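Local coordinates for protein aldehyde dehydrogenase (Anabaena variabilis, PDB 4H7N) that probably oxidises aldehydes to carboxylic acids with NAD+ as electron acceptor, as a member of the aldehyde dehydrogenase family, at residues Phe282-Gln285 with Leu286-Lys289; Ile316-Asp319 with His320-Ala324; Val354-Met358 with Lys359-Glu363; Val396-Ser400 with Glu401-Leu405. All coordinates share one frame; numbering follows the deposited sequence.

Contact 1 of 4, residues Phe282-Gln285 with Leu286-Lys289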
loop_
_atom_site.group_PDB
_atom_site.type_symbol
_atom_site.label_atom_id
_atom_site.label_comp_id
_atom_site.label_asym_id
_atom_site.label_seq_id
_atom_site.Cartn_x
_atom_site.Cartn_y
_atom_site.Cartn_z
ATOM N N PHE A 282 36.816 5.431 -21.314
ATOM C CA PHE A 282 35.828 4.539 -20.748
ATOM C C PHE A 282 35.240 3.595 -21.789
ATOM O O PHE A 282 35.179 2.392 -21.559
ATOM C CB PHE A 282 34.698 5.364 -20.124
ATOM C CG PHE A 282 33.581 4.540 -19.582
ATOM C CD1 PHE A 282 32.519 4.199 -20.373
ATOM C CD2 PHE A 282 33.562 4.157 -18.245
ATOM C CE1 PHE A 282 31.473 3.441 -19.870
ATOM C CE2 PHE A 282 32.516 3.388 -17.736
ATOM C CZ PHE A 282 31.474 3.036 -18.554
ATOM N N TYR A 283 34.785 4.097 -22.926
ATOM C CA TYR A 283 34.104 3.190 -23.814
ATOM C C TYR A 283 35.079 2.187 -24.449
ATOM O O TYR A 283 34.701 1.043 -24.691
ATOM C CB TYR A 283 33.188 3.895 -24.821
ATOM C CG TYR A 283 33.765 4.515 -26.044
ATOM C CD1 TYR A 283 34.229 3.737 -27.080
ATOM C CD2 TYR A 283 33.736 5.896 -26.219
ATOM C CE1 TYR A 283 34.717 4.300 -28.235
ATOM C CE2 TYR A 283 34.215 6.491 -27.375
ATOM C CZ TYR A 283 34.711 5.691 -28.389
ATOM O OH TYR A 283 35.225 6.242 -29.550
ATOM N N HIS A 284 36.320 2.602 -24.664
ATOM C CA HIS A 284 37.333 1.667 -25.127
ATOM C C HIS A 284 37.640 0.588 -24.127
ATOM O O HIS A 284 37.796 -0.587 -24.498
ATOM C CB HIS A 284 38.605 2.390 -25.509
ATOM C CG HIS A 284 38.506 3.055 -26.836
ATOM N ND1 HIS A 284 38.167 2.367 -27.982
ATOM C CD2 HIS A 284 38.689 4.339 -27.205
ATOM C CE1 HIS A 284 38.155 3.202 -29.009
ATOM N NE2 HIS A 284 38.467 4.405 -28.561
ATOM N N GLN A 285 37.679 0.948 -22.853
ATOM C CA GLN A 285 37.886 -0.093 -21.858
ATOM C C GLN A 285 36.646 -1.026 -21.800
ATOM O O GLN A 285 36.762 -2.265 -21.723
ATOM C CB GLN A 285 38.316 0.491 -20.515
ATOM C CG GLN A 285 38.738 -0.621 -19.587
ATOM C CD GLN A 285 39.103 -0.192 -18.179
ATOM O OE1 GLN A 285 39.377 -1.056 -17.355
ATOM N NE2 GLN A 285 39.098 1.109 -17.890
ATOM N N LEU A 286 35.454 -0.436 -21.875
ATOM C CA LEU A 286 34.218 -1.221 -21.879
ATOM C C LEU A 286 34.170 -2.220 -23.026
ATOM O O LEU A 286 33.785 -3.420 -22.846
ATOM C CB LEU A 286 32.981 -0.286 -21.911
ATOM C CG LEU A 286 31.652 -0.934 -21.541
ATOM C CD1 LEU A 286 31.632 -1.445 -20.086
ATOM C CD2 LEU A 286 30.497 0.043 -21.746
ATOM N N ILE A 287 34.526 -1.734 -24.208
ATOM C CA ILE A 287 34.551 -2.635 -25.369
ATOM C C ILE A 287 35.460 -3.835 -25.125
ATOM O O ILE A 287 35.072 -4.982 -25.399
ATOM C CB ILE A 287 34.939 -1.921 -26.651
ATOM C CG1 ILE A 287 33.814 -0.977 -27.074
ATOM C CG2 ILE A 287 35.153 -2.933 -27.785
ATOM C CD1 ILE A 287 34.303 0.091 -28.040
ATOM N N ALA A 288 36.670 -3.581 -24.637
ATOM C CA ALA A 288 37.661 -4.672 -24.497
ATOM C C ALA A 288 37.114 -5.751 -23.554
ATOM O O ALA A 288 37.209 -6.967 -23.832
ATOM C CB ALA A 288 38.983 -4.136 -23.979
ATOM N N LYS A 289 36.497 -5.312 -22.444
ATOM C CA LYS A 289 35.917 -6.253 -21.497
ATOM C C LYS A 289 34.693 -6.973 -22.058
ATOM O O LYS A 289 34.501 -8.166 -21.826
ATOM C CB LYS A 289 35.599 -5.551 -20.130
ATOM C CG LYS A 289 36.851 -5.028 -19.443
ATOM C CD LYS A 289 36.534 -4.181 -18.219
ATOM C CE LYS A 289 37.803 -3.974 -17.393
ATOM N NZ LYS A 289 37.506 -3.251 -16.120
#
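Gln285 and Lys289, one turn apart on helix 279-292, meet through their polar ends: the ammonium NZ of Lys289 donates to the amide oxygen OE1 of Gln285 over 3.1 Å. The approach is not along a lone pair, since NZ stands well above the plane of the amide carbonyl, 46° out of it. Gln285 brings its oxygen there by running fully extended, its CG opposite the backbone N (chi1 -171°), while the lysine chain is also stretched out and Lys289 CG lies 3.6 Å from the backbone O of Gln285. Two apolar i to i+4 pairs accompany this bond. Phe282 and Leu286 lie side by side, CE1 of the ring 4.0 Å from the methyl CD2. Tyr283 and Ile287 likewise point the same way, and the isoleucine methyl CD1 meets the tyrosine ring at its edge, 3.8 Å from CD1 of Tyr283. Beneath these side chains the backbone bonds from Leu286 N to Phe282 O, 2.9 Å, and from Ile287 N to Tyr283 O, 2.8 Å, fix the spacing of one helical turn. Further out, Phe282 leans on Thr251 and Ile254 of helix 247-259 and on strand 269-275, and Leu286 and Ile287 both rest on Val350 of strand 349-352. NZ of Lys289 also forms a salt bridge with Glu248 and hydrogen bonds with Ser252 and Thr251. The lysine charge is therefore shared among a carboxylate, two hydroxyls and one amide oxygen, a setting that would probably favour the protonated ammonium and that ties the polar flank of this helix to helix 247-259.

Contact 2 of 4, residues Ile316-Asp319 with His320-Ala324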
loop_
_atom_site.group_PDB
_atom_site.type_symbol
_atom_site.label_atom_id
_atom_site.label_comp_id
_atom_site.label_asym_id
_atom_site.label_seq_id
_atom_site.Cartn_x
_atom_site.Cartn_y
_atom_site.Cartn_z
ATOM N N ILE A 316 12.054 -7.213 -29.912
ATOM C CA ILE A 316 12.200 -5.879 -29.349
ATOM C C ILE A 316 13.655 -5.403 -29.375
ATOM O O ILE A 316 13.946 -4.251 -29.748
ATOM C CB ILE A 316 11.699 -5.854 -27.892
ATOM C CG1 ILE A 316 10.148 -5.959 -27.871
ATOM C CG2 ILE A 316 12.191 -4.602 -27.193
ATOM C CD1 ILE A 316 9.548 -6.216 -26.482
ATOM N N ILE A 317 14.570 -6.270 -28.936
ATOM C CA ILE A 317 16.002 -5.910 -28.911
ATOM C C ILE A 317 16.464 -5.582 -30.342
ATOM O O ILE A 317 17.142 -4.579 -30.587
ATOM C CB ILE A 317 16.854 -7.037 -28.330
ATOM C CG1 ILE A 317 16.488 -7.291 -26.881
ATOM C CG2 ILE A 317 18.357 -6.717 -28.447
ATOM C CD1 ILE A 317 17.005 -8.593 -26.317
ATOM N N ASN A 318 16.079 -6.426 -31.291
ATOM C CA ASN A 318 16.432 -6.198 -32.692
ATOM C C ASN A 318 15.923 -4.826 -33.191
ATOM O O ASN A 318 16.651 -4.044 -33.804
ATOM C CB ASN A 318 15.908 -7.340 -33.553
ATOM C CG ASN A 318 16.331 -7.203 -35.000
ATOM O OD1 ASN A 318 17.522 -7.245 -35.324
ATOM N ND2 ASN A 318 15.373 -6.951 -35.850
ATOM N N ASP A 319 14.705 -4.506 -32.805
ATOM C CA ASP A 319 14.099 -3.240 -33.172
ATOM C C ASP A 319 14.827 -2.039 -32.552
ATOM O O ASP A 319 15.028 -1.034 -33.219
ATOM C CB ASP A 319 12.641 -3.284 -32.771
ATOM C CG ASP A 319 11.940 -1.996 -33.016
ATOM O OD1 ASP A 319 11.857 -1.650 -34.198
ATOM O OD2 ASP A 319 11.476 -1.338 -32.046
ATOM N N HIS A 320 15.294 -2.176 -31.311
ATOM C CA HIS A 320 16.031 -1.098 -30.636
ATOM C C HIS A 320 17.356 -0.835 -31.313
ATOM O O HIS A 320 17.770 0.318 -31.464
ATOM C CB HIS A 320 16.212 -1.403 -29.120
ATOM C CG HIS A 320 14.956 -1.207 -28.330
ATOM N ND1 HIS A 320 14.947 -0.947 -26.973
ATOM C CD2 HIS A 320 13.660 -1.177 -28.732
ATOM C CE1 HIS A 320 13.697 -0.770 -26.580
ATOM N NE2 HIS A 320 12.900 -0.913 -27.624
ATOM N N ILE A 321 18.035 -1.911 -31.713
ATOM C CA ILE A 321 19.322 -1.791 -32.400
ATOM C C ILE A 321 19.116 -1.126 -33.769
ATOM O O ILE A 321 19.795 -0.154 -34.113
ATOM C CB ILE A 321 20.020 -3.175 -32.579
ATOM C CG1 ILE A 321 20.384 -3.779 -31.257
ATOM C CG2 ILE A 321 21.304 -3.052 -33.389
ATOM C CD1 ILE A 321 20.810 -5.217 -31.361
ATOM N N LEU A 322 18.153 -1.610 -34.534
ATOM C CA LEU A 322 17.843 -0.961 -35.829
ATOM C C LEU A 322 17.395 0.494 -35.728
ATOM O O LEU A 322 17.875 1.358 -36.484
ATOM C CB LEU A 322 16.784 -1.751 -36.588
ATOM C CG LEU A 322 17.219 -3.145 -37.051
ATOM C CD1 LEU A 322 16.012 -3.890 -37.615
ATOM C CD2 LEU A 322 18.338 -3.128 -38.083
ATOM N N ASP A 323 16.488 0.787 -34.800
ATOM C CA ASP A 323 16.046 2.195 -34.592
ATOM C C ASP A 323 17.275 3.071 -34.268
ATOM O O ASP A 323 17.426 4.181 -34.794
ATOM C CB ASP A 323 15.008 2.256 -33.458
ATOM C CG ASP A 323 14.735 3.672 -32.981
ATOM O OD1 ASP A 323 13.973 4.405 -33.656
ATOM O OD2 ASP A 323 15.257 4.070 -31.916
ATOM N N ALA A 324 18.154 2.560 -33.391
ATOM C CA ALA A 324 19.382 3.276 -33.011
ATOM C C ALA A 324 20.292 3.575 -34.207
ATOM O O ALA A 324 20.723 4.722 -34.409
ATOM C CB ALA A 324 20.158 2.503 -31.947
#
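His320 lies against Ile316, the residue one turn earlier in helix 311-326, and its side chain can be followed outward from the backbone. CB sits 3.6 Å from the carbonyl oxygen of Ile317. With chi1 at -75°, CG turns back beside the backbone N, which lays the imidazole along the preceding turn: CG passes the Ile316 carbonyl oxygen, and CD2 comes to 3.3 Å from that same O. At the outer rim NE2 is 3.8 Å from the methyl CG2 of Ile316, which stands over one face of the ring in a CH-pi contact, 23° off the ring normal and offset toward the rim. Asp319 comes in at the ring edge instead, its OD2 4.0 Å from CD2 of His320, with carboxylate and imidazole planes 58° apart. The other ring nitrogen, ND1, is hydrogen-bonded to Thr365. Around the helix the neighbouring pairs follow the same i to i+4 spacing: Ile317 CG2 meets Ile321 CD1 at 4.1 Å, and Asn318 ND2 lies 3.6 Å from Leu322 CD1. Backbone bonds underlie all of this, among them Asp323 N to Asp319 O at 2.8 Å. Asp323 forms a salt bridge with Lys327, just past the helix end. One flank of the helix faces the loop between strands 349-352 and 369-375, while Ile317 packs on Val337, between strands 330-333 and 338-340, and Ala324 on Ala329, just before strand 330-333.

Contact 3 of 4, residues Val354-Met358 with Lys359-Glu363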
loop_
_atom_site.group_PDB
_atom_site.type_symbol
_atom_site.label_atom_id
_atom_site.label_comp_id
_atom_site.label_asym_id
_atom_site.label_seq_id
_atom_site.Cartn_x
_atom_site.Cartn_y
_atom_site.Cartn_z
ATOM N N VAL A 354 24.750 8.186 -29.366
ATOM C CA VAL A 354 23.358 7.830 -29.005
ATOM C C VAL A 354 22.715 9.013 -28.303
ATOM O O VAL A 354 23.414 9.946 -27.865
ATOM C CB VAL A 354 23.280 6.588 -28.112
ATOM C CG1 VAL A 354 23.775 5.361 -28.851
ATOM C CG2 VAL A 354 24.101 6.765 -26.829
ATOM N N ASN A 355 21.393 9.014 -28.271
ATOM C CA ASN A 355 20.659 10.094 -27.624
ATOM C C ASN A 355 19.237 9.659 -27.288
ATOM O O ASN A 355 18.816 8.534 -27.601
ATOM C CB ASN A 355 20.693 11.371 -28.460
ATOM C CG ASN A 355 19.970 11.229 -29.779
ATOM O OD1 ASN A 355 18.805 10.888 -29.835
ATOM N ND2 ASN A 355 20.674 11.489 -30.856
ATOM N N HIS A 356 18.505 10.542 -26.630
ATOM C CA HIS A 356 17.207 10.182 -26.106
ATOM C C HIS A 356 16.107 10.268 -27.184
ATOM O O HIS A 356 14.936 10.052 -26.865
ATOM C CB HIS A 356 16.883 11.047 -24.877
ATOM C CG HIS A 356 17.596 10.630 -23.626
ATOM N ND1 HIS A 356 17.076 10.859 -22.371
ATOM C CD2 HIS A 356 18.770 9.981 -23.426
ATOM C CE1 HIS A 356 17.899 10.377 -21.450
ATOM N NE2 HIS A 356 18.930 9.822 -22.061
ATOM N N SER A 357 16.453 10.509 -28.459
ATOM C CA SER A 357 15.451 10.295 -29.525
ATOM C C SER A 357 15.296 8.800 -29.842
ATOM O O SER A 357 14.358 8.410 -30.518
ATOM C CB SER A 357 15.817 11.027 -30.817
ATOM O OG SER A 357 16.897 10.377 -31.474
HETATM N N MSE A 358 16.206 7.959 -29.349
HETATM C CA MSE A 358 16.207 6.536 -29.713
HETATM C C MSE A 358 15.503 5.666 -28.673
HETATM O O MSE A 358 15.597 5.897 -27.440
HETATM C CB MSE A 358 17.668 6.025 -29.861
HETATM C CG MSE A 358 18.525 6.813 -30.812
HETATM SE SE MSE A 358 20.432 6.340 -30.538
HETATM C CE MSE A 358 21.076 7.401 -32.048
ATOM N N LYS A 359 14.848 4.605 -29.143
ATOM C CA LYS A 359 14.171 3.668 -28.262
ATOM C C LYS A 359 15.081 3.041 -27.262
ATOM O O LYS A 359 14.694 2.799 -26.118
ATOM C CB LYS A 359 13.586 2.530 -29.069
ATOM C CG LYS A 359 12.414 2.936 -29.943
ATOM C CD LYS A 359 12.066 1.737 -30.809
ATOM C CE LYS A 359 11.185 2.097 -31.980
ATOM N NZ LYS A 359 9.780 1.847 -31.597
ATOM N N VAL A 360 16.293 2.731 -27.700
ATOM C CA VAL A 360 17.242 2.049 -26.824
ATOM C C VAL A 360 17.606 2.880 -25.573
ATOM O O VAL A 360 18.119 2.352 -24.600
ATOM C CB VAL A 360 18.498 1.628 -27.636
ATOM C CG1 VAL A 360 19.445 2.801 -27.825
ATOM C CG2 VAL A 360 19.194 0.455 -26.977
HETATM N N MSE A 361 17.380 4.186 -25.626
HETATM C CA MSE A 361 17.603 5.072 -24.486
HETATM C C MSE A 361 16.354 5.447 -23.712
HETATM O O MSE A 361 16.440 6.137 -22.684
HETATM C CB MSE A 361 18.415 6.271 -25.001
HETATM C CG MSE A 361 19.827 5.705 -25.203
HETATM SE SE MSE A 361 21.154 7.107 -25.023
HETATM C CE MSE A 361 21.458 6.749 -23.113
ATOM N N THR A 362 15.185 5.006 -24.165
ATOM C CA THR A 362 13.964 5.411 -23.514
ATOM C C THR A 362 13.060 4.228 -23.139
ATOM O O THR A 362 12.597 4.195 -22.025
ATOM C CB THR A 362 13.166 6.384 -24.368
ATOM O OG1 THR A 362 12.831 5.752 -25.595
ATOM C CG2 THR A 362 13.966 7.649 -24.624
ATOM N N GLU A 363 12.821 3.271 -24.029
ATOM C CA GLU A 363 11.953 2.131 -23.724
ATOM C C GLU A 363 12.802 0.978 -23.190
ATOM O O GLU A 363 13.938 0.829 -23.595
ATOM C CB GLU A 363 11.170 1.695 -24.961
ATOM C CG GLU A 363 10.259 2.813 -25.488
ATOM C CD GLU A 363 9.680 2.541 -26.874
ATOM O OE1 GLU A 363 9.684 1.386 -27.343
ATOM O OE2 GLU A 363 9.213 3.514 -27.507
#
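Met361, a selenomethionine, folds back over the start of its own loop and touches Val354, Asn355 and His356. Its CG lies opposite the carbonyl carbon (chi1 -74°), and with a roughly extended second torsion this carries SE to 3.5 Å from CG2 of Val354. The bend at chi3, 94°, then turns the terminal CE toward His356, 4.1 Å from its NE2. Met361 crosses both Val354 and His356 at about a right angle. SE is 5.1 Å from the imidazole centroid and far off its normal, an oblique selenium-aromatic approach, and CB of Met361 lies 4.0 Å from CD2 of the ring. His356 keeps its place through both nitrogens, NE2 bonding Tyr273 and ND1 bonding Asp387. Met358, also selenomethionine, takes the contrasting shape: extended beyond CG, it sends its end away from the residues that follow and onto Ala324 and Ala329. Thr362 has OG1 between the backbone N and the carbonyl carbon (chi1 60°), which leaves the hydroxyl near Met358 O for a weak bond of 3.3 Å and its methyl CG2 3.4 Å from His356 O. The same Met358 carbonyl accepts Met361 N at 3.1 Å, the donor lying well above its plane. Upstream, Asn355 begins a type I turn, and its OD1 receives both Ser357 N, making an Asx turn, and Ser357 OG at 2.6 Å. Chemically, Val354 and Met361 give the loop an apolar seat on strand 369-375, while Asn355 OD1 and Lys359 O are double acceptors within the turns; outside lysines supplement these local bonds, Lys236 at Val360 O and Glu363 O and Lys327 at Ser357 O.

Contact 4 of 4, residues Val396-Ser400 with Glu401-Leu405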
loop_
_atom_site.group_PDB
_atom_site.type_symbol
_atom_site.label_atom_id
_atom_site.label_comp_id
_atom_site.label_asym_id
_atom_site.label_seq_id
_atom_site.Cartn_x
_atom_site.Cartn_y
_atom_site.Cartn_z
ATOM N N VAL A 396 25.940 5.443 -9.504
ATOM C CA VAL A 396 26.817 6.595 -9.666
ATOM C C VAL A 396 28.204 6.217 -9.213
ATOM O O VAL A 396 28.358 5.663 -8.123
ATOM C CB VAL A 396 26.350 7.783 -8.782
ATOM C CG1 VAL A 396 27.231 8.993 -9.025
ATOM C CG2 VAL A 396 24.882 8.142 -9.091
ATOM N N PHE A 397 29.202 6.575 -10.019
ATOM C CA PHE A 397 30.594 6.302 -9.768
ATOM C C PHE A 397 31.348 7.602 -9.678
ATOM O O PHE A 397 31.227 8.497 -10.537
ATOM C CB PHE A 397 31.234 5.478 -10.884
ATOM C CG PHE A 397 30.675 4.108 -11.032
ATOM C CD1 PHE A 397 29.499 3.908 -11.725
ATOM C CD2 PHE A 397 31.333 3.009 -10.484
ATOM C CE1 PHE A 397 28.964 2.651 -11.851
ATOM C CE2 PHE A 397 30.818 1.735 -10.632
ATOM C CZ PHE A 397 29.635 1.566 -11.329
ATOM N N ALA A 398 32.145 7.702 -8.633
ATOM C CA ALA A 398 33.049 8.803 -8.494
ATOM C C ALA A 398 34.281 8.414 -7.675
ATOM O O ALA A 398 34.434 7.266 -7.209
ATOM C CB ALA A 398 32.327 9.993 -7.863
ATOM N N GLY A 399 35.131 9.418 -7.486
ATOM C CA GLY A 399 36.385 9.292 -6.767
ATOM C C GLY A 399 36.176 9.155 -5.293
ATOM O O GLY A 399 37.091 8.798 -4.604
ATOM N N SER A 400 34.979 9.435 -4.793
ATOM C CA SER A 400 34.721 9.290 -3.375
ATOM C C SER A 400 33.254 9.019 -3.194
ATOM O O SER A 400 32.466 9.391 -4.044
ATOM C CB SER A 400 35.112 10.576 -2.621
ATOM O OG SER A 400 34.136 11.599 -2.883
ATOM N N GLU A 401 32.879 8.408 -2.078
ATOM C CA GLU A 401 31.489 8.156 -1.846
ATOM C C GLU A 401 30.707 9.470 -1.706
ATOM O O GLU A 401 29.599 9.567 -2.207
ATOM C CB GLU A 401 31.250 7.185 -0.683
ATOM C CG GLU A 401 31.205 7.807 0.697
ATOM C CD GLU A 401 30.905 6.806 1.821
ATOM O OE1 GLU A 401 31.442 5.674 1.804
ATOM O OE2 GLU A 401 30.160 7.193 2.753
ATOM N N ASP A 402 31.264 10.477 -1.037
ATOM C CA ASP A 402 30.503 11.741 -0.858
ATOM C C ASP A 402 30.219 12.480 -2.156
ATOM O O ASP A 402 29.112 12.991 -2.354
ATOM C CB ASP A 402 31.125 12.654 0.207
ATOM C CG ASP A 402 30.936 12.079 1.620
ATOM O OD1 ASP A 402 29.935 11.339 1.873
ATOM O OD2 ASP A 402 31.803 12.337 2.474
ATOM N N GLU A 403 31.160 12.454 -3.085
ATOM C CA GLU A 403 30.874 13.014 -4.411
ATOM C C GLU A 403 29.724 12.291 -5.174
ATOM O O GLU A 403 28.808 12.930 -5.714
ATOM C CB GLU A 403 32.151 13.053 -5.247
ATOM C CG GLU A 403 31.988 13.892 -6.487
ATOM C CD GLU A 403 33.181 13.853 -7.408
ATOM O OE1 GLU A 403 34.216 13.206 -7.115
ATOM O OE2 GLU A 403 33.055 14.514 -8.448
ATOM N N ALA A 404 29.778 10.956 -5.206
ATOM C CA ALA A 404 28.746 10.167 -5.815
ATOM C C ALA A 404 27.402 10.393 -5.110
ATOM O O ALA A 404 26.349 10.549 -5.771
ATOM C CB ALA A 404 29.132 8.686 -5.787
ATOM N N LEU A 405 27.407 10.404 -3.784
ATOM C CA LEU A 405 26.144 10.505 -3.054
ATOM C C LEU A 405 25.439 11.825 -3.378
ATOM O O LEU A 405 24.178 11.853 -3.520
ATOM C CB LEU A 405 26.330 10.335 -1.544
ATOM C CG LEU A 405 26.527 8.902 -0.997
ATOM C CD1 LEU A 405 27.084 8.969 0.413
ATOM C CD2 LEU A 405 25.257 8.089 -0.996
HETATM O O HOH W 1 35.670 12.574 -5.238
#
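A strand-turn-helix junction, the first half of the beta-alpha-beta unit made by strand 393-397, helix 401-408 and strand 415-418, brings Ser400 to the N-cap of the helix. Its OG accepts the backbone N of Glu403 at 3.1 Å in a nearly straight bond, 164° at the hydrogen, and so satisfies an amide of the first turn that has no earlier helical carbonyl to use. The torsion that sets this up holds OG between the backbone N and the carbonyl carbon (chi1 74°), facing into the helix start. Ser400 O meanwhile takes Ala404 N in a long, weak bond. Below the cap, small side chains let the helix sit close to the end of the strand: the methyls of Ala398 and Ala404 approach to 4.0 Å between their CB atoms, and CG1 of Val396 reaches to 3.8 Å from CB of Ala404. Glu403 extends its chain back over this turn, bringing OE1 3.8 Å from CB of Ala398; the carboxylate is also held by Ser244, whose hydroxyl bonds Gly399 N too. Glu401 and Leu405 pack against Ile461 and Gln121 of the second subunit, placing the helix at the dimer interface. Besides capping Glu403 N, the hydroxyl OG of Ser400 is hydrogen-bonded to a water molecule at 3.0 Å.

Contacts 2 and 3 are the pair that meet, their centres 10 Å apart: OD2 of Asp323 lies 2.9 Å from the backbone N of Lys359, a probable hydrogen bond, and His320 CE1 packs on Glu363 O at 3.4 Å. Contact 1 is separate, with nearest atoms about 10 Å from contact 3 and about 7 Å from contact 4. All the same, the seven-stranded sheet relates contacts 1, 3 and 4: contact 1 packs on strands 269-275 and 349-352, contact 3 joins 349-352 to 369-375, and contact 4 leads out of 393-397. Contact 2 is joined to them through contact 3. Contacts 2 and 4 are the farthest apart, centres 33 Å. All four lie away from the predicted active-site residue Glu232.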